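Local coordinates for surface glycan binding protein B (Bacteroides ovatus, PDB 6E57) that binds mixed-linkage beta-glucan oligosaccharides and probably helps capture this cereal polysaccharide at the surface of the bacterial cell, at residues S315-V320 with V353-P358; D339-I344 with S348-V353; A61-A66 with Y105-E110. One frame throughout, in Å; residues are numbered along the deposited sequence.

Contact 1. Residues S315-V320 with V353-P358; sequences SGHHYV and VYSIEP. With PO4 (phosphate ion), chain K.
Two side-chain contacts bring strand 317-321 together with the end of strand 349-356 and the residue after it: His317 with Ser355, and Tyr319 with Glu357. Both strands pair antiparallel with strand 412-419, which runs between them, so they point the same way without bonding directly, and the CA atoms of Tyr319 and Glu357 are 8.2 Å apart.

The van der Waals contacts are sparse. The Tyr319 ring reaches across with CE1, 3.9 Å from CB of Glu357, touching it obliquely; the two side chains cross at about a right angle, with ring and carboxylate planes 63° apart. Tyr319 extends this way with its CG anti to the main-chain nitrogen (chi1 -174°). At the other pair, the OG of Ser355 sits at the edge of the imidazole, 4.0 Å from CE1 of His317, a loose contact and not a hydrogen bond.

The hydrogen bonds go to third parties. Asp415, on the intervening strand, receives His317 ND1 on one carboxylate oxygen and Ser355 OG on the other, thereby linking the pair indirectly. The Glu357 carboxylate is divided between the hydroxyls of Tyr413 and Thr359, and the Tyr413 ring also stacks with His317.

Tyr319 also donates its hydroxyl to a phosphate, probably from the crystallisation liquor, through O3, which lies in the ring plane at its edge, 2.7 Å from OH of Tyr319; Ser321 binds the same ion. A phenylalanine here would keep the ring against Glu357, but the phosphate would probably be held less firmly without that donor.

About 11 Å separates the Tyr319 side chain from a bound glucose unit, so Tyr319 itself does not touch the glycan. With no direct hydrogen bond between the two segments, strand 412-419 joins them, by its backbone and by the side chains of Asp415 and Tyr413.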
ATOM      1  N   SER A 315     -17.173  -9.253  29.541  1.00 37.26           N
ATOM      2  CA  SER A 315     -16.110 -10.256  29.577  1.00 37.59           C
ATOM      3  C   SER A 315     -16.686 -11.601  30.041  1.00 36.63           C
ATOM      4  O   SER A 315     -17.578 -11.632  30.885  1.00 37.91           O
ATOM      5  CB  SER A 315     -15.004  -9.793  30.483  1.00 39.67           C
ATOM      6  OG  SER A 315     -13.899 -10.673  30.416  1.00 42.02           O
ATOM      7  N   GLY A 316     -16.175 -12.706  29.484  1.00 34.29           N
ATOM      8  CA  GLY A 316     -16.606 -14.053  29.874  1.00 34.56           C
ATOM      9  C   GLY A 316     -16.366 -15.088  28.786  1.00 34.30           C
ATOM     10  O   GLY A 316     -15.386 -15.010  28.053  1.00 36.24           O
ATOM     11  N   HIS A 317     -17.268 -16.073  28.705  1.00 34.05           N
ATOM     12  CA  HIS A 317     -17.189 -17.188  27.758  1.00 34.43           C
ATOM     13  C   HIS A 317     -18.598 -17.753  27.528  1.00 33.87           C
ATOM     14  O   HIS A 317     -19.002 -18.722  28.181  1.00 34.39           O
ATOM     15  CB  HIS A 317     -16.201 -18.243  28.275  1.00 34.48           C
ATOM     16  CG  HIS A 317     -15.957 -19.368  27.327  1.00 36.64           C
ATOM     17  ND1 HIS A 317     -15.273 -19.198  26.136  1.00 37.35           N
ATOM     18  CD2 HIS A 317     -16.285 -20.677  27.391  1.00 36.75           C
ATOM     19  CE1 HIS A 317     -15.195 -20.353  25.507  1.00 37.43           C
ATOM     20  NE2 HIS A 317     -15.810 -21.277  26.256  1.00 37.44           N
ATOM     21  N   HIS A 318     -19.328 -17.135  26.589  1.00 32.51           N
ATOM     22  CA  HIS A 318     -20.761 -17.343  26.402  1.00 31.47           C
ATOM     23  C   HIS A 318     -21.053 -17.989  25.040  1.00 31.53           C
ATOM     24  O   HIS A 318     -20.868 -17.360  24.001  1.00 30.44           O
ATOM     25  CB  HIS A 318     -21.493 -16.007  26.544  1.00 31.42           C
ATOM     26  CG  HIS A 318     -22.974 -16.146  26.475  1.00 32.24           C
ATOM     27  ND1 HIS A 318     -23.743 -16.361  27.599  1.00 33.09           N
ATOM     28  CD2 HIS A 318     -23.821 -16.123  25.424  1.00 32.20           C
ATOM     29  CE1 HIS A 318     -25.008 -16.455  27.246  1.00 33.73           C
ATOM     30  NE2 HIS A 318     -25.081 -16.313  25.917  1.00 33.71           N
ATOM     31  N   TYR A 319     -21.545 -19.235  25.065  1.00 32.01           N
ATOM     32  CA  TYR A 319     -21.851 -19.995  23.856  1.00 31.40           C
ATOM     33  C   TYR A 319     -23.088 -19.400  23.177  1.00 30.73           C
ATOM     34  O   TYR A 319     -23.997 -18.916  23.857  1.00 31.00           O
ATOM     35  CB  TYR A 319     -22.083 -21.477  24.166  1.00 31.50           C
ATOM     36  CG  TYR A 319     -22.272 -22.331  22.936  1.00 32.52           C
ATOM     37  CD1 TYR A 319     -21.241 -22.500  22.025  1.00 34.40           C
ATOM     38  CD2 TYR A 319     -23.484 -22.943  22.657  1.00 32.30           C
ATOM     39  CE1 TYR A 319     -21.400 -23.266  20.881  1.00 35.08           C
ATOM     40  CE2 TYR A 319     -23.661 -23.711  21.515  1.00 33.59           C
ATOM     41  CZ  TYR A 319     -22.616 -23.872  20.622  1.00 34.40           C
ATOM     42  OH  TYR A 319     -22.768 -24.620  19.490  1.00 34.99           O
ATOM     43  N   VAL A 320     -23.106 -19.468  21.839  1.00 30.31           N
ATOM     44  CA  VAL A 320     -24.201 -18.968  21.011  1.00 30.29           C
ATOM     45  C   VAL A 320     -24.633 -20.073  20.040  1.00 30.59           C
ATOM     46  O   VAL A 320     -23.813 -20.590  19.289  1.00 31.62           O
ATOM     47  CB  VAL A 320     -23.782 -17.703  20.239  1.00 30.37           C
ATOM     48  CG1 VAL A 320     -24.899 -17.199  19.337  1.00 30.75           C
ATOM     49  CG2 VAL A 320     -23.305 -16.601  21.172  1.00 30.37           C
ATOM     50  N   VAL A 353     -14.632 -10.163  20.452  1.00 30.92           N
ATOM     51  CA  VAL A 353     -13.660 -11.256  20.436  1.00 32.25           C
ATOM     52  C   VAL A 353     -14.429 -12.572  20.592  1.00 31.13           C
ATOM     53  O   VAL A 353     -15.108 -12.778  21.595  1.00 31.04           O
ATOM     54  CB  VAL A 353     -12.588 -11.103  21.534  1.00 33.83           C
ATOM     55  CG1 VAL A 353     -11.555 -12.222  21.480  1.00 33.52           C
ATOM     56  CG2 VAL A 353     -11.906  -9.744  21.476  1.00 35.05           C
ATOM     57  N   TYR A 354     -14.296 -13.452  19.594  1.00 30.50           N
ATOM     58  CA  TYR A 354     -15.061 -14.693  19.515  1.00 30.68           C
ATOM     59  C   TYR A 354     -14.091 -15.874  19.405  1.00 31.31           C
ATOM     60  O   TYR A 354     -12.982 -15.721  18.908  1.00 33.87           O
ATOM     61  CB  TYR A 354     -16.030 -14.654  18.329  1.00 30.64           C
ATOM     62  CG  TYR A 354     -15.364 -14.507  16.983  1.00 31.32           C
ATOM     63  CD1 TYR A 354     -15.068 -13.256  16.461  1.00 31.95           C
ATOM     64  CD2 TYR A 354     -15.014 -15.618  16.231  1.00 32.42           C
ATOM     65  CE1 TYR A 354     -14.438 -13.114  15.234  1.00 31.70           C
ATOM     66  CE2 TYR A 354     -14.394 -15.493  14.998  1.00 32.04           C
ATOM     67  CZ  TYR A 354     -14.102 -14.237  14.499  1.00 31.75           C
ATOM     68  OH  TYR A 354     -13.491 -14.116  13.287  1.00 33.45           O
ATOM     69  N   SER A 355     -14.521 -17.044  19.884  1.00 30.47           N
ATOM     70  CA  SER A 355     -13.760 -18.275  19.731  1.00 31.12           C
ATOM     71  C   SER A 355     -14.697 -19.400  19.281  1.00 31.15           C
ATOM     72  O   SER A 355     -15.893 -19.369  19.546  1.00 30.04           O
ATOM     73  CB  SER A 355     -13.014 -18.634  20.994  1.00 31.13           C
ATOM     74  OG  SER A 355     -13.900 -18.793  22.090  1.00 30.97           O
ATOM     75  N   ILE A 356     -14.125 -20.383  18.581  1.00 31.72           N
ATOM     76  CA  ILE A 356     -14.885 -21.493  18.044  1.00 33.67           C
ATOM     77  C   ILE A 356     -15.165 -22.498  19.166  1.00 34.74           C
ATOM     78  O   ILE A 356     -14.461 -22.530  20.184  1.00 32.77           O
ATOM     79  CB  ILE A 356     -14.156 -22.154  16.855  1.00 34.62           C
ATOM     80  CG1 ILE A 356     -12.822 -22.788  17.258  1.00 35.40           C
ATOM     81  CG2 ILE A 356     -13.980 -21.164  15.715  1.00 35.01           C
ATOM     82  CD1 ILE A 356     -12.271 -23.751  16.233  1.00 36.07           C
ATOM     83  N   GLU A 357     -16.222 -23.290  18.963  1.00 36.64           N
ATOM     84  CA  GLU A 357     -16.428 -24.550  19.651  1.00 37.98           C
ATOM     85  C   GLU A 357     -15.943 -25.661  18.724  1.00 37.80           C
ATOM     86  O   GLU A 357     -16.594 -25.946  17.725  1.00 38.58           O
ATOM     87  CB  GLU A 357     -17.903 -24.733  20.012  1.00 37.92           C
ATOM     88  CG  GLU A 357     -18.217 -26.092  20.619  1.00 39.37           C
ATOM     89  CD  GLU A 357     -17.224 -26.554  21.672  1.00 40.91           C
ATOM     90  OE1 GLU A 357     -17.124 -25.883  22.719  1.00 38.54           O
ATOM     91  OE2 GLU A 357     -16.537 -27.570  21.432  1.00 41.77           O
ATOM     92  N   PRO A 358     -14.777 -26.292  18.989  1.00 38.88           N
ATOM     93  CA  PRO A 358     -14.250 -27.343  18.109  1.00 39.73           C
ATOM     94  C   PRO A 358     -15.228 -28.468  17.727  1.00 39.17           C
ATOM     95  O   PRO A 358     -15.200 -28.926  16.591  1.00 41.20           O
ATOM     96  CB  PRO A 358     -13.078 -27.903  18.930  1.00 40.58           C
ATOM     97  CG  PRO A 358     -12.587 -26.700  19.705  1.00 40.76           C
ATOM     98  CD  PRO A 358     -13.859 -25.973  20.094  1.00 39.88           C
TER
HETATM   99  P   PO4 K 509     -26.162 -26.983  19.923  1.00 71.44           P
HETATM  100  O1  PO4 K 509     -26.565 -27.733  18.674  1.00 76.88           O
HETATM  101  O2  PO4 K 509     -27.334 -26.173  20.425  1.00 69.69           O
HETATM  102  O3  PO4 K 509     -25.012 -26.053  19.618  1.00 59.64           O
HETATM  103  O4  PO4 K 509     -25.741 -27.982  20.978  1.00 78.22           O

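Contact 2. Residues D339-I344 with S348-V353; sequences DVFAGI and STLKVV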
ATOM      1  N   ASP A 339     -28.993   0.515  27.790  1.00 38.22           N
ATOM      2  CA  ASP A 339     -28.573   1.811  28.340  1.00 39.92           C
ATOM      3  C   ASP A 339     -27.070   2.030  28.103  1.00 38.37           C
ATOM      4  O   ASP A 339     -26.634   3.176  28.017  1.00 41.47           O
ATOM      5  CB  ASP A 339     -28.992   1.985  29.807  1.00 43.67           C
ATOM      6  CG  ASP A 339     -28.436   0.967  30.793  1.00 45.61           C
ATOM      7  OD1 ASP A 339     -27.623   0.115  30.377  1.00 51.58           O
ATOM      8  OD2 ASP A 339     -28.833   1.031  31.973  1.00 48.77           O
ATOM      9  N   VAL A 340     -26.296   0.944  27.981  1.00 35.44           N
ATOM     10  CA  VAL A 340     -24.865   1.027  27.658  1.00 36.25           C
ATOM     11  C   VAL A 340     -24.701   1.543  26.222  1.00 36.56           C
ATOM     12  O   VAL A 340     -23.899   2.437  25.968  1.00 39.38           O
ATOM     13  CB  VAL A 340     -24.150  -0.327  27.843  1.00 35.77           C
ATOM     14  CG1 VAL A 340     -22.729  -0.293  27.298  1.00 36.07           C
ATOM     15  CG2 VAL A 340     -24.151  -0.782  29.295  1.00 35.77           C
ATOM     16  N   PHE A 341     -25.467   0.966  25.294  1.00 35.52           N
ATOM     17  CA  PHE A 341     -25.406   1.333  23.876  1.00 35.38           C
ATOM     18  C   PHE A 341     -25.961   2.748  23.654  1.00 35.40           C
ATOM     19  O   PHE A 341     -25.524   3.442  22.741  1.00 35.20           O
ATOM     20  CB  PHE A 341     -26.131   0.292  23.019  1.00 35.52           C
ATOM     21  CG  PHE A 341     -25.281  -0.903  22.674  1.00 35.55           C
ATOM     22  CD1 PHE A 341     -24.479  -0.896  21.543  1.00 36.02           C
ATOM     23  CD2 PHE A 341     -25.261  -2.022  23.493  1.00 33.97           C
ATOM     24  CE1 PHE A 341     -23.689  -1.989  21.228  1.00 35.80           C
ATOM     25  CE2 PHE A 341     -24.467  -3.114  23.177  1.00 34.54           C
ATOM     26  CZ  PHE A 341     -23.685  -3.095  22.045  1.00 35.77           C
ATOM     27  N   ALA A 342     -26.909   3.172  24.494  1.00 33.82           N
ATOM     28  CA  ALA A 342     -27.494   4.512  24.398  1.00 34.66           C
ATOM     29  C   ALA A 342     -26.416   5.587  24.618  1.00 35.31           C
ATOM     30  O   ALA A 342     -26.527   6.696  24.102  1.00 36.23           O
ATOM     31  CB  ALA A 342     -28.625   4.649  25.388  1.00 34.59           C
ATOM     32  N   GLY A 343     -25.375   5.244  25.384  1.00 36.02           N
ATOM     33  CA  GLY A 343     -24.310   6.167  25.754  1.00 37.49           C
ATOM     34  C   GLY A 343     -23.197   6.258  24.719  1.00 38.27           C
ATOM     35  O   GLY A 343     -22.423   7.214  24.731  1.00 38.74           O
ATOM     36  N   ILE A 344     -23.098   5.260  23.837  1.00 37.80           N
ATOM     37  CA  ILE A 344     -22.026   5.206  22.841  1.00 37.70           C
ATOM     38  C   ILE A 344     -22.262   6.299  21.793  1.00 38.68           C
ATOM     39  O   ILE A 344     -23.386   6.459  21.311  1.00 39.24           O
ATOM     40  CB  ILE A 344     -21.929   3.806  22.205  1.00 37.34           C
ATOM     41  CG1 ILE A 344     -21.481   2.757  23.226  1.00 37.77           C
ATOM     42  CG2 ILE A 344     -21.019   3.836  20.984  1.00 37.94           C
ATOM     43  CD1 ILE A 344     -21.608   1.330  22.742  1.00 37.77           C
ATOM     44  N   SER A 348     -17.913   5.349  16.935  1.00 35.80           N
ATOM     45  CA  SER A 348     -17.169   4.464  17.818  1.00 35.64           C
ATOM     46  C   SER A 348     -17.071   3.072  17.187  1.00 34.84           C
ATOM     47  O   SER A 348     -17.963   2.658  16.440  1.00 33.37           O
ATOM     48  CB  SER A 348     -17.811   4.401  19.173  1.00 35.66           C
ATOM     49  OG  SER A 348     -18.002   5.705  19.693  1.00 37.56           O
ATOM     50  N   THR A 349     -15.981   2.368  17.509  1.00 35.73           N
ATOM     51  CA  THR A 349     -15.703   1.036  16.987  1.00 36.03           C
ATOM     52  C   THR A 349     -16.015  -0.010  18.060  1.00 35.45           C
ATOM     53  O   THR A 349     -15.350  -0.052  19.095  1.00 35.66           O
ATOM     54  CB  THR A 349     -14.241   0.904  16.544  1.00 36.88           C
ATOM     55  OG1 THR A 349     -13.947   1.990  15.668  1.00 39.65           O
ATOM     56  CG2 THR A 349     -13.957  -0.405  15.840  1.00 36.91           C
ATOM     57  N   LEU A 350     -17.033  -0.840  17.796  1.00 34.75           N
ATOM     58  CA  LEU A 350     -17.336  -2.000  18.619  1.00 33.17           C
ATOM     59  C   LEU A 350     -16.458  -3.160  18.141  1.00 33.66           C
ATOM     60  O   LEU A 350     -16.230  -3.301  16.940  1.00 34.03           O
ATOM     61  CB  LEU A 350     -18.825  -2.341  18.497  1.00 31.91           C
ATOM     62  CG  LEU A 350     -19.350  -3.369  19.498  1.00 31.25           C
ATOM     63  CD1 LEU A 350     -19.527  -2.751  20.874  1.00 31.50           C
ATOM     64  CD2 LEU A 350     -20.664  -3.964  19.025  1.00 31.26           C
ATOM     65  N   LYS A 351     -15.964  -3.958  19.096  1.00 35.30           N
ATOM     66  CA  LYS A 351     -15.146  -5.139  18.829  1.00 35.84           C
ATOM     67  C   LYS A 351     -15.724  -6.320  19.613  1.00 33.87           C
ATOM     68  O   LYS A 351     -15.965  -6.202  20.801  1.00 35.42           O
ATOM     69  CB  LYS A 351     -13.690  -4.895  19.238  1.00 39.14           C
ATOM     70  CG  LYS A 351     -12.756  -6.092  19.094  1.00 42.86           C
ATOM     71  CD  LYS A 351     -11.382  -5.881  19.705  1.00 48.74           C
ATOM     72  CE  LYS A 351     -10.547  -4.861  18.956  1.00 54.29           C
ATOM     73  NZ  LYS A 351      -9.228  -4.646  19.598  1.00 59.56           N
ATOM     74  N   VAL A 352     -15.937  -7.447  18.928  1.00 31.69           N
ATOM     75  CA  VAL A 352     -16.368  -8.691  19.557  1.00 31.23           C
ATOM     76  C   VAL A 352     -15.268  -9.736  19.351  1.00 31.58           C
ATOM     77  O   VAL A 352     -15.003 -10.129  18.211  1.00 31.29           O
ATOM     78  CB  VAL A 352     -17.706  -9.186  18.978  1.00 30.50           C
ATOM     79  CG1 VAL A 352     -18.166 -10.468  19.657  1.00 30.42           C
ATOM     80  CG2 VAL A 352     -18.787  -8.121  19.056  1.00 30.63           C
ATOM     81  N   VAL A 353     -14.632 -10.163  20.452  1.00 30.92           N
ATOM     82  CA  VAL A 353     -13.660 -11.256  20.436  1.00 32.25           C
ATOM     83  C   VAL A 353     -14.429 -12.572  20.592  1.00 31.13           C
ATOM     84  O   VAL A 353     -15.108 -12.778  21.595  1.00 31.04           O
ATOM     85  CB  VAL A 353     -12.588 -11.103  21.534  1.00 33.83           C
ATOM     86  CG1 VAL A 353     -11.555 -12.222  21.480  1.00 33.52           C
ATOM     87  CG2 VAL A 353     -11.906  -9.744  21.476  1.00 35.05           C
TER
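Ser348 opens the second segment by meeting Ile344 just after the short helix 338-343: its CB lies 3.7 Å from CG2 of Ile344, and its OG is at nearly the same distance from that methyl. With chi1 of Ile344 at -67°, CG1 is turned beside the backbone N and the CG2 branch is the one that touches. The serine hydroxyl is bonded to the carbonyl of Thr345, within the turn that separates the segments.

Thr349 faces the other way, toward strand 385-390. Leu350 then turns back to the helix, and its CD2 meets the edge of the Phe341 ring at CE1, 4.2 Å away and near the ring plane. A stack with Phe405 engages the same ring, and Leu391 touches both Phe341 and Leu350. Lys351 points off to a salt bridge with Glu310 of strand 299-315, beyond strand 412-419.

The helix is weakly bonded, its last turn held by Gly343 N to Val340 O and Ile344 N to Phe341 O. Helix and strand share no hydrogen bond across the contact. Apolar packing, shared with helix 393-401, is therefore what seats this short helix against the start of the strand.

Contact 3. Residues A61-A66 with Y105-E110; sequences ANLSIA and YNLKIE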
ATOM      1  N   ALA A  61       4.093  -5.244 -28.050  1.00 57.27           N
ATOM      2  CA  ALA A  61       3.815  -4.039 -28.840  1.00 56.74           C
ATOM      3  C   ALA A  61       4.832  -2.942 -28.497  1.00 56.09           C
ATOM      4  O   ALA A  61       5.544  -3.029 -27.498  1.00 55.15           O
ATOM      5  CB  ALA A  61       2.403  -3.572 -28.593  1.00 56.49           C
ATOM      6  N   ASN A  62       4.879  -1.908 -29.343  1.00 56.35           N
ATOM      7  CA  ASN A  62       5.813  -0.795 -29.199  1.00 57.12           C
ATOM      8  C   ASN A  62       5.041   0.487 -28.860  1.00 56.25           C
ATOM      9  O   ASN A  62       3.909   0.678 -29.305  1.00 53.90           O
ATOM     10  CB  ASN A  62       6.666  -0.612 -30.458  1.00 58.96           C
ATOM     11  CG  ASN A  62       7.851  -1.555 -30.517  1.00 59.35           C
ATOM     12  OD1 ASN A  62       7.890  -2.561 -29.812  1.00 61.45           O
ATOM     13  ND2 ASN A  62       8.826  -1.235 -31.351  1.00 61.34           N
ATOM     14  N   LEU A  63       5.678   1.350 -28.059  1.00 55.53           N
ATOM     15  CA  LEU A  63       5.158   2.671 -27.722  1.00 55.77           C
ATOM     16  C   LEU A  63       5.172   3.537 -28.984  1.00 58.37           C
ATOM     17  O   LEU A  63       6.243   3.870 -29.491  1.00 58.79           O
ATOM     18  CB  LEU A  63       6.017   3.294 -26.619  1.00 55.17           C
ATOM     19  CG  LEU A  63       5.698   4.751 -26.281  1.00 56.07           C
ATOM     20  CD1 LEU A  63       4.243   4.906 -25.868  1.00 55.78           C
ATOM     21  CD2 LEU A  63       6.625   5.274 -25.193  1.00 56.51           C
ATOM     22  N   SER A  64       3.973   3.888 -29.465  1.00 59.67           N
ATOM     23  CA  SER A  64       3.782   4.587 -30.734  1.00 60.59           C
ATOM     24  C   SER A  64       2.944   5.850 -30.507  1.00 59.33           C
ATOM     25  O   SER A  64       1.734   5.765 -30.300  1.00 56.10           O
ATOM     26  CB  SER A  64       3.139   3.672 -31.750  1.00 61.37           C
ATOM     27  OG  SER A  64       2.832   4.370 -32.948  1.00 64.10           O
ATOM     28  N   ILE A  65       3.613   7.008 -30.534  1.00 59.29           N
ATOM     29  CA  ILE A  65       2.973   8.322 -30.427  1.00 60.49           C
ATOM     30  C   ILE A  65       3.506   9.203 -31.563  1.00 62.09           C
ATOM     31  O   ILE A  65       4.720   9.300 -31.748  1.00 60.65           O
ATOM     32  CB  ILE A  65       3.229   8.961 -29.045  1.00 59.70           C
ATOM     33  CG1 ILE A  65       2.882   8.011 -27.896  1.00 57.72           C
ATOM     34  CG2 ILE A  65       2.489  10.287 -28.917  1.00 60.76           C
ATOM     35  CD1 ILE A  65       3.175   8.570 -26.523  1.00 57.60           C
ATOM     36  N   ALA A  66       2.585   9.839 -32.302  1.00 65.12           N
ATOM     37  CA  ALA A  66       2.902  10.711 -33.446  1.00 65.39           C
ATOM     38  C   ALA A  66       2.362  12.123 -33.188  1.00 64.05           C
ATOM     39  O   ALA A  66       1.151  12.314 -33.092  1.00 65.44           O
ATOM     40  CB  ALA A  66       2.318  10.128 -34.709  1.00 65.88           C
ATOM     41  N   TYR A 105       6.170   3.568 -16.654  1.00 45.64           N
ATOM     42  CA  TYR A 105       7.263   4.466 -17.006  1.00 46.24           C
ATOM     43  C   TYR A 105       6.778   5.918 -16.996  1.00 48.22           C
ATOM     44  O   TYR A 105       5.647   6.201 -17.388  1.00 49.04           O
ATOM     45  CB  TYR A 105       7.797   4.139 -18.402  1.00 46.75           C
ATOM     46  CG  TYR A 105       8.381   2.759 -18.548  1.00 46.71           C
ATOM     47  CD1 TYR A 105       7.576   1.668 -18.835  1.00 47.03           C
ATOM     48  CD2 TYR A 105       9.741   2.543 -18.397  1.00 46.89           C
ATOM     49  CE1 TYR A 105       8.109   0.396 -18.967  1.00 48.49           C
ATOM     50  CE2 TYR A 105      10.290   1.280 -18.526  1.00 48.22           C
ATOM     51  CZ  TYR A 105       9.472   0.202 -18.813  1.00 49.24           C
ATOM     52  OH  TYR A 105      10.017  -1.043 -18.943  1.00 52.85           O
ATOM     53  N   ASN A 106       7.661   6.825 -16.571  1.00 48.32           N
ATOM     54  CA  ASN A 106       7.447   8.254 -16.727  1.00 50.37           C
ATOM     55  C   ASN A 106       7.914   8.662 -18.130  1.00 51.32           C
ATOM     56  O   ASN A 106       9.051   8.380 -18.509  1.00 51.14           O
ATOM     57  CB  ASN A 106       8.160   9.057 -15.636  1.00 51.83           C
ATOM     58  CG  ASN A 106       7.973  10.549 -15.800  1.00 55.06           C
ATOM     59  OD1 ASN A 106       8.583  11.167 -16.673  1.00 58.22           O
ATOM     60  ND2 ASN A 106       7.125  11.133 -14.970  1.00 56.15           N
ATOM     61  N   LEU A 107       7.026   9.317 -18.889  1.00 51.89           N
ATOM     62  CA  LEU A 107       7.329   9.840 -20.224  1.00 51.58           C
ATOM     63  C   LEU A 107       7.217  11.367 -20.199  1.00 52.45           C
ATOM     64  O   LEU A 107       6.176  11.894 -19.820  1.00 52.61           O
ATOM     65  CB  LEU A 107       6.352   9.243 -21.241  1.00 51.01           C
ATOM     66  CG  LEU A 107       6.460   9.797 -22.663  1.00 52.46           C
ATOM     67  CD1 LEU A 107       7.843   9.542 -23.245  1.00 52.18           C
ATOM     68  CD2 LEU A 107       5.384   9.206 -23.564  1.00 53.12           C
ATOM     69  N   LYS A 108       8.294  12.053 -20.599  1.00 53.11           N
ATOM     70  CA  LYS A 108       8.288  13.501 -20.820  1.00 54.84           C
ATOM     71  C   LYS A 108       8.475  13.770 -22.315  1.00 54.50           C
ATOM     72  O   LYS A 108       9.340  13.168 -22.952  1.00 53.39           O
ATOM     73  CB  LYS A 108       9.389  14.200 -20.014  1.00 58.24           C
ATOM     74  CG  LYS A 108       9.104  14.365 -18.527  1.00 62.64           C
ATOM     75  CD  LYS A 108      10.256  14.976 -17.748  1.00 66.71           C
ATOM     76  CE  LYS A 108      10.108  14.839 -16.246  1.00 68.64           C
ATOM     77  NZ  LYS A 108      10.332  13.445 -15.788  1.00 67.18           N
ATOM     78  N   ILE A 109       7.645  14.673 -22.850  1.00 55.57           N
ATOM     79  CA  ILE A 109       7.729  15.155 -24.228  1.00 56.96           C
ATOM     80  C   ILE A 109       8.086  16.644 -24.185  1.00 58.87           C
ATOM     81  O   ILE A 109       7.234  17.475 -23.888  1.00 58.40           O
ATOM     82  CB  ILE A 109       6.406  14.909 -24.983  1.00 57.52           C
ATOM     83  CG1 ILE A 109       5.974  13.441 -24.914  1.00 57.43           C
ATOM     84  CG2 ILE A 109       6.504  15.404 -26.420  1.00 58.39           C
ATOM     85  CD1 ILE A 109       4.562  13.189 -25.391  1.00 57.51           C
ATOM     86  N   GLU A 110       9.352  16.960 -24.474  1.00 60.63           N
ATOM     87  CA  GLU A 110       9.844  18.333 -24.452  1.00 64.88           C
ATOM     88  C   GLU A 110      10.003  18.838 -25.889  1.00 64.73           C
ATOM     89  O   GLU A 110      10.788  18.292 -26.657  1.00 65.42           O
ATOM     90  CB  GLU A 110      11.161  18.414 -23.679  1.00 69.30           C
ATOM     91  CG  GLU A 110      10.997  18.122 -22.198  1.00 72.15           C
ATOM     92  CD  GLU A 110      12.149  18.565 -21.313  1.00 77.29           C
ATOM     93  OE1 GLU A 110      13.019  19.328 -21.796  1.00 81.97           O
ATOM     94  OE2 GLU A 110      12.173  18.145 -20.137  1.00 79.66           O
TER
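Leu107 and Ile65 reach toward each other tip to tip, and the leucine can be followed outward from its backbone on strand 103-113. Its CB is still 5.6 Å from the nearest atom across, CD2 of Leu63, and CG has come only a little closer. The torsion that carries the branch over places CG opposite the backbone N (chi1 174°), sending the two methyls away from their own strand. CD2 makes the main contact, 3.7 Å from CD1 of Ile65, and the same methyl brushes CD2 of Leu63 at 4.4 Å. The other methyl, CD1 of Leu107, lies farther off, 4.8 Å from CD2 of Leu63. Leu107 thus sets one methyl against the ends of two side chains that project from alternate positions of strand 63-70.

These strands belong to different sheets, a three-stranded antiparallel one and a five-stranded mixed one, packed face to face as a beta-sandwich in the N-terminal part of the protein, consistent with an immunoglobulin-like domain. The CA atoms of Leu63 and Leu107 are 10.6 Å apart, a distance bridged by side chains alone.

On the five-stranded side, Leu107 also packs on Ile81 and Val125 of the flanking strands, and Leu63 reaches Val125 as well. Ile65 and Ile109 both touch Phe43, which extends the hydrophobic layer beyond the leucine. Tyr105, which projects on the side of Leu107, makes a cation-pi contact with Arg199 of strand 196-203, in the next five-stranded sheet along the chain.

Asn106, Lys108 and Glu110 project to the other face. There Lys108 NZ gives a hydrogen bond to Asn106 OD1 at 3.0 Å, arriving 49° out of the carbonyl plane, while the amide nitrogen of Asn106 bonds to Glu122.

From the N terminus, contact 3 comes first: it closes a loop between strands 63-70 and 103-113 and joins the two sheets of the N-terminal sandwich. It is complete before the other two begin, lying in series with them and on the opposite side of the chain's centre, with nearest atoms about 38 to 40 Å apart. Near the C terminus, contact 1 spans a loop of similar length, from strand 317-321 to strand 349-356. Contact 2 falls within that loop, bringing helix 338-343 back to the start of strand 349-356. Both therefore use this strand and share Val353, contact 2 at its beginning and contact 1 toward its end, about 18 Å between centres.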